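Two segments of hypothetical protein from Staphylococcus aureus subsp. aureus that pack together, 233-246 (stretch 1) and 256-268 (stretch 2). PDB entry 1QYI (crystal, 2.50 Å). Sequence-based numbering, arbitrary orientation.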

# COMPACT_ATOMS: atom_id res chain seq x y z
N GLU A 233 13.30 8.09 -23.75
CA GLU A 233 13.96 8.06 -22.45
C GLU A 233 12.87 7.65 -21.46
O GLU A 233 11.78 8.23 -21.45
N LEU A 234 13.14 6.65 -20.63
CA LEU A 234 12.15 6.17 -19.67
C LEU A 234 12.27 6.79 -18.27
O LEU A 234 13.35 7.21 -17.85
N GLY A 235 11.15 6.85 -17.55
CA GLY A 235 11.13 7.41 -16.21
C GLY A 235 10.06 6.81 -15.31
O GLY A 235 9.06 6.28 -15.80
N ILE A 236 10.27 6.88 -13.99
CA ILE A 236 9.31 6.34 -13.02
C ILE A 236 8.90 7.31 -11.89
O ILE A 236 9.75 7.91 -11.24
N ALA A 237 7.59 7.43 -11.68
CA ALA A 237 7.01 8.26 -10.60
C ALA A 237 5.95 7.40 -9.91
O ALA A 237 4.91 7.09 -10.50
N THR A 238 6.20 6.99 -8.67
CA THR A 238 5.24 6.17 -7.93
C THR A 238 5.02 6.65 -6.50
O THR A 238 5.77 7.48 -5.99
N GLY A 239 3.97 6.12 -5.87
CA GLY A 239 3.66 6.48 -4.50
C GLY A 239 4.37 5.53 -3.54
O GLY A 239 4.33 5.71 -2.32
N ARG A 240 5.01 4.52 -4.11
CA ARG A 240 5.76 3.53 -3.34
C ARG A 240 7.09 4.12 -2.86
O ARG A 240 7.69 4.95 -3.54
N PRO A 241 7.55 3.71 -1.66
CA PRO A 241 8.84 4.25 -1.21
C PRO A 241 9.97 3.64 -2.04
O PRO A 241 9.75 2.75 -2.87
N TYR A 242 11.19 4.11 -1.79
CA TYR A 242 12.37 3.65 -2.53
C TYR A 242 12.54 2.15 -2.68
O TYR A 242 12.65 1.65 -3.79
N THR A 243 12.59 1.45 -1.56
CA THR A 243 12.80 0.01 -1.59
C THR A 243 11.68 -0.77 -2.26
O THR A 243 11.94 -1.72 -3.00
N GLU A 244 10.44 -0.39 -1.98
CA GLU A 244 9.29 -1.06 -2.56
C GLU A 244 9.21 -0.89 -4.07
O GLU A 244 8.40 -1.55 -4.74
N THR A 245 10.05 -0.01 -4.60
CA THR A 245 10.12 0.26 -6.03
C THR A 245 11.35 -0.43 -6.64
O THR A 245 11.24 -1.24 -7.56
N VAL A 246 12.53 -0.11 -6.11
CA VAL A 246 13.77 -0.69 -6.61
C VAL A 246 13.83 -2.22 -6.50
O VAL A 246 13.97 -2.90 -7.52
N PRO A 256 17.05 -2.35 -15.16
CA PRO A 256 18.01 -1.96 -16.20
C PRO A 256 17.48 -1.02 -17.29
O PRO A 256 18.26 -0.40 -18.02
N TYR A 257 16.16 -0.90 -17.39
CA TYR A 257 15.51 -0.03 -18.39
C TYR A 257 15.16 1.34 -17.82
O TYR A 257 14.54 2.15 -18.50
N PHE A 258 15.55 1.59 -16.57
CA PHE A 258 15.26 2.85 -15.92
C PHE A 258 16.50 3.39 -15.21
O PHE A 258 17.05 2.72 -14.34
N GLU A 259 16.95 4.58 -15.58
CA GLU A 259 18.11 5.19 -14.94
C GLU A 259 17.73 5.57 -13.52
O GLU A 259 16.68 6.15 -13.29
N ALA A 260 18.61 5.27 -12.57
CA ALA A 260 18.33 5.58 -11.18
C ALA A 260 18.02 7.05 -10.91
O ALA A 260 17.32 7.38 -9.94
N ASP A 261 18.54 7.95 -11.74
CA ASP A 261 18.30 9.38 -11.52
C ASP A 261 16.93 9.83 -12.01
O ASP A 261 16.51 10.97 -11.78
N PHE A 262 16.22 8.94 -12.69
CA PHE A 262 14.91 9.26 -13.21
C PHE A 262 13.81 8.40 -12.61
O PHE A 262 12.84 8.06 -13.27
N ILE A 263 14.00 8.03 -11.35
CA ILE A 263 13.00 7.24 -10.64
C ILE A 263 12.61 8.02 -9.39
O ILE A 263 13.35 8.07 -8.42
N ALA A 264 11.44 8.65 -9.45
CA ALA A 264 10.93 9.43 -8.33
C ALA A 264 9.99 8.54 -7.50
O ALA A 264 9.12 7.86 -8.05
N THR A 265 10.15 8.56 -6.18
CA THR A 265 9.33 7.75 -5.30
C THR A 265 8.77 8.57 -4.14
O THR A 265 9.03 9.77 -4.03
N ALA A 266 8.02 7.89 -3.27
CA ALA A 266 7.41 8.52 -2.10
C ALA A 266 8.47 8.98 -1.12
O ALA A 266 8.22 9.83 -0.27
N SER A 267 9.67 8.41 -1.23
CA SER A 267 10.76 8.82 -0.36
C SER A 267 11.20 10.22 -0.78
O SER A 267 11.45 11.07 0.06
N ASP A 268 11.27 10.47 -2.08
CA ASP A 268 11.67 11.79 -2.53
C ASP A 268 10.68 12.86 -2.08
O ASP A 268 11.10 13.90 -1.58

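The most unusual feature of this contact is a side-chain hydroxyl that accepts a backbone hydrogen bond across the contact, beyond the end of the parallel strand pairing. Tyr 242 N donates to Ser 267 OG at 3.0 Å with an N-H...acceptor angle of 167°, so the backbone of stretch 1 is tied to a side chain in the helix of stretch 2. Ser 267 points toward stretch 1 as an m rotamer, and its OG also lies 3.8 Å from Pro 241 CB. Beside it, Thr 265 (p) caps its own helix: Ser 267 N donates to Thr 265 OG1 at 3.2 Å and 144°. Thr 265 CG2 meanwhile comes 3.7 Å from OG1 of Thr 245 (m), whose hydroxyl donates to Pro 241 O at 2.7 Å.

The strands are held by backbone bonds, Ile 236 N to Phe 262 O at 2.9 Å and Ala 264 N to Ile 236 O at 2.6 Å, and this parallel register sets the side-chain layout. Ile 236 (m, m) and Ile 263 (m, t) share one face of the sheet, with Ile 236 CB 3.9 Å from Ile 263 CG2; Ala 237 and Ala 264 share the other. Further along, Ala 266 points toward stretch 1, and its CB sits only 2.9 Å from Gly 239 O, a tight approach accompanied by the hydrogen bond from Ala 266 N to Arg 240 O (3.0 Å, 174°).

At the other end, Phe 258 (chi1 m, chi2 -90°) leaves its CA sideways, but its ring comes nearer. Phe 258 CD1 lies 3.3 Å from Ile 236 CG1 and 4.0 Å from Leu 234 CB. Leu 234 (m, t) points toward stretch 2, placing its CD1 4.1 Å from Tyr 257 CB. A water bridges the backbones here, accepting from Leu 234 N at 3.2 Å and donating to Tyr 257 O at 2.8 Å.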

# COMPACT_ATOMS: atom_id res chain seq x y z
CB GLU A 233 14.50 9.45 -22.09
CG GLU A 233 15.78 9.43 -21.27
CD GLU A 233 16.96 8.91 -22.07
OE1 GLU A 233 17.31 9.53 -23.11
OE2 GLU A 233 17.55 7.88 -21.65
CB LEU A 234 12.22 4.64 -19.57
CG LEU A 234 12.23 3.88 -20.91
CD1 LEU A 234 12.12 2.39 -20.64
CD2 LEU A 234 11.08 4.35 -21.78
CB ILE A 236 9.86 5.05 -12.32
CG1 ILE A 236 10.02 3.93 -13.33
CG2 ILE A 236 8.88 4.57 -11.26
CD1 ILE A 236 8.71 3.47 -13.93
CB ALA A 237 6.37 9.53 -11.17
CB THR A 238 5.70 4.69 -7.86
OG1 THR A 238 4.73 3.92 -7.14
CG2 THR A 238 7.05 4.58 -7.16
CB ARG A 240 6.08 2.31 -4.20
CG ARG A 240 4.89 1.51 -4.70
CD ARG A 240 5.38 0.28 -5.43
NE ARG A 240 4.34 -0.73 -5.59
CZ ARG A 240 4.54 -2.03 -5.45
NH1 ARG A 240 5.74 -2.50 -5.14
NH2 ARG A 240 3.52 -2.87 -5.61
CB PRO A 241 8.88 3.85 0.27
CG PRO A 241 8.03 2.61 0.32
CD PRO A 241 6.87 3.00 -0.57
CB TYR A 242 13.65 4.20 -1.90
CG TYR A 242 14.89 3.74 -2.62
CD1 TYR A 242 15.16 4.17 -3.93
CD2 TYR A 242 15.80 2.87 -2.01
CE1 TYR A 242 16.30 3.76 -4.61
CE2 TYR A 242 16.95 2.45 -2.68
CZ TYR A 242 17.20 2.90 -3.98
OH TYR A 242 18.34 2.50 -4.63
CB THR A 243 12.98 -0.52 -0.17
OG1 THR A 243 11.70 -0.51 0.50
CG2 THR A 243 13.96 0.35 0.59
CB GLU A 244 8.01 -0.57 -1.88
CG GLU A 244 7.61 -1.41 -0.67
CD GLU A 244 6.91 -0.62 0.43
OE1 GLU A 244 5.95 0.12 0.10
OE2 GLU A 244 7.30 -0.76 1.61
CB THR A 245 10.25 1.77 -6.31
OG1 THR A 245 9.31 2.47 -5.48
CG2 THR A 245 9.96 2.08 -7.76
CB VAL A 246 15.00 -0.06 -5.90
CG1 VAL A 246 16.24 -0.91 -6.14
CG2 VAL A 246 15.23 1.33 -6.46
CB PRO A 256 18.46 -3.31 -16.76
CG PRO A 256 18.45 -4.18 -15.53
CD PRO A 256 17.14 -3.79 -14.88
CB TYR A 257 14.23 -0.67 -18.91
CG TYR A 257 14.45 -2.01 -19.56
CD1 TYR A 257 15.05 -2.10 -20.82
CD2 TYR A 257 14.08 -3.18 -18.91
CE1 TYR A 257 15.27 -3.34 -21.42
CE2 TYR A 257 14.30 -4.42 -19.49
CZ TYR A 257 14.89 -4.50 -20.74
OH TYR A 257 15.11 -5.74 -21.30
CB PHE A 258 14.16 2.66 -14.87
CG PHE A 258 12.88 2.12 -15.44
CD1 PHE A 258 11.90 2.99 -15.90
CD2 PHE A 258 12.66 0.75 -15.52
CE1 PHE A 258 10.72 2.50 -16.42
CE2 PHE A 258 11.48 0.25 -16.04
CZ PHE A 258 10.50 1.13 -16.50
CB GLU A 259 18.53 6.46 -15.69
CG GLU A 259 19.94 6.40 -16.22
CD GLU A 259 20.13 5.29 -17.22
OE1 GLU A 259 20.01 4.11 -16.82
OE2 GLU A 259 20.37 5.60 -18.41
CB ALA A 260 19.49 5.11 -10.29
CB ASP A 261 19.39 10.22 -12.19
CG ASP A 261 20.11 11.12 -11.21
OD1 ASP A 261 21.19 11.65 -11.56
OD2 ASP A 261 19.59 11.30 -10.08
CB PHE A 262 14.93 9.12 -14.73
CG PHE A 262 15.92 10.01 -15.40
CD1 PHE A 262 15.85 11.39 -15.24
CD2 PHE A 262 16.93 9.48 -16.20
CE1 PHE A 262 16.77 12.23 -15.87
CE2 PHE A 262 17.86 10.30 -16.83
CZ PHE A 262 17.77 11.68 -16.66
CB ILE A 263 13.55 5.87 -10.23
CG1 ILE A 263 13.99 5.09 -11.48
CG2 ILE A 263 12.48 5.10 -9.46
CD1 ILE A 263 14.50 3.68 -11.20
CB ALA A 264 10.18 10.65 -8.85
CB THR A 265 10.13 6.58 -4.68
OG1 THR A 265 11.10 7.09 -3.76
CG2 THR A 265 10.83 5.78 -5.77
CB ALA A 266 6.46 7.53 -1.42
CB SER A 267 11.93 7.84 -0.47
OG SER A 267 11.56 6.54 0.00
CB ASP A 268 11.81 11.82 -4.05
CG ASP A 268 12.78 10.79 -4.55
OD1 ASP A 268 13.94 10.79 -4.08
OD2 ASP A 268 12.38 9.97 -5.41
O HOH W 1 15.29 4.67 -19.38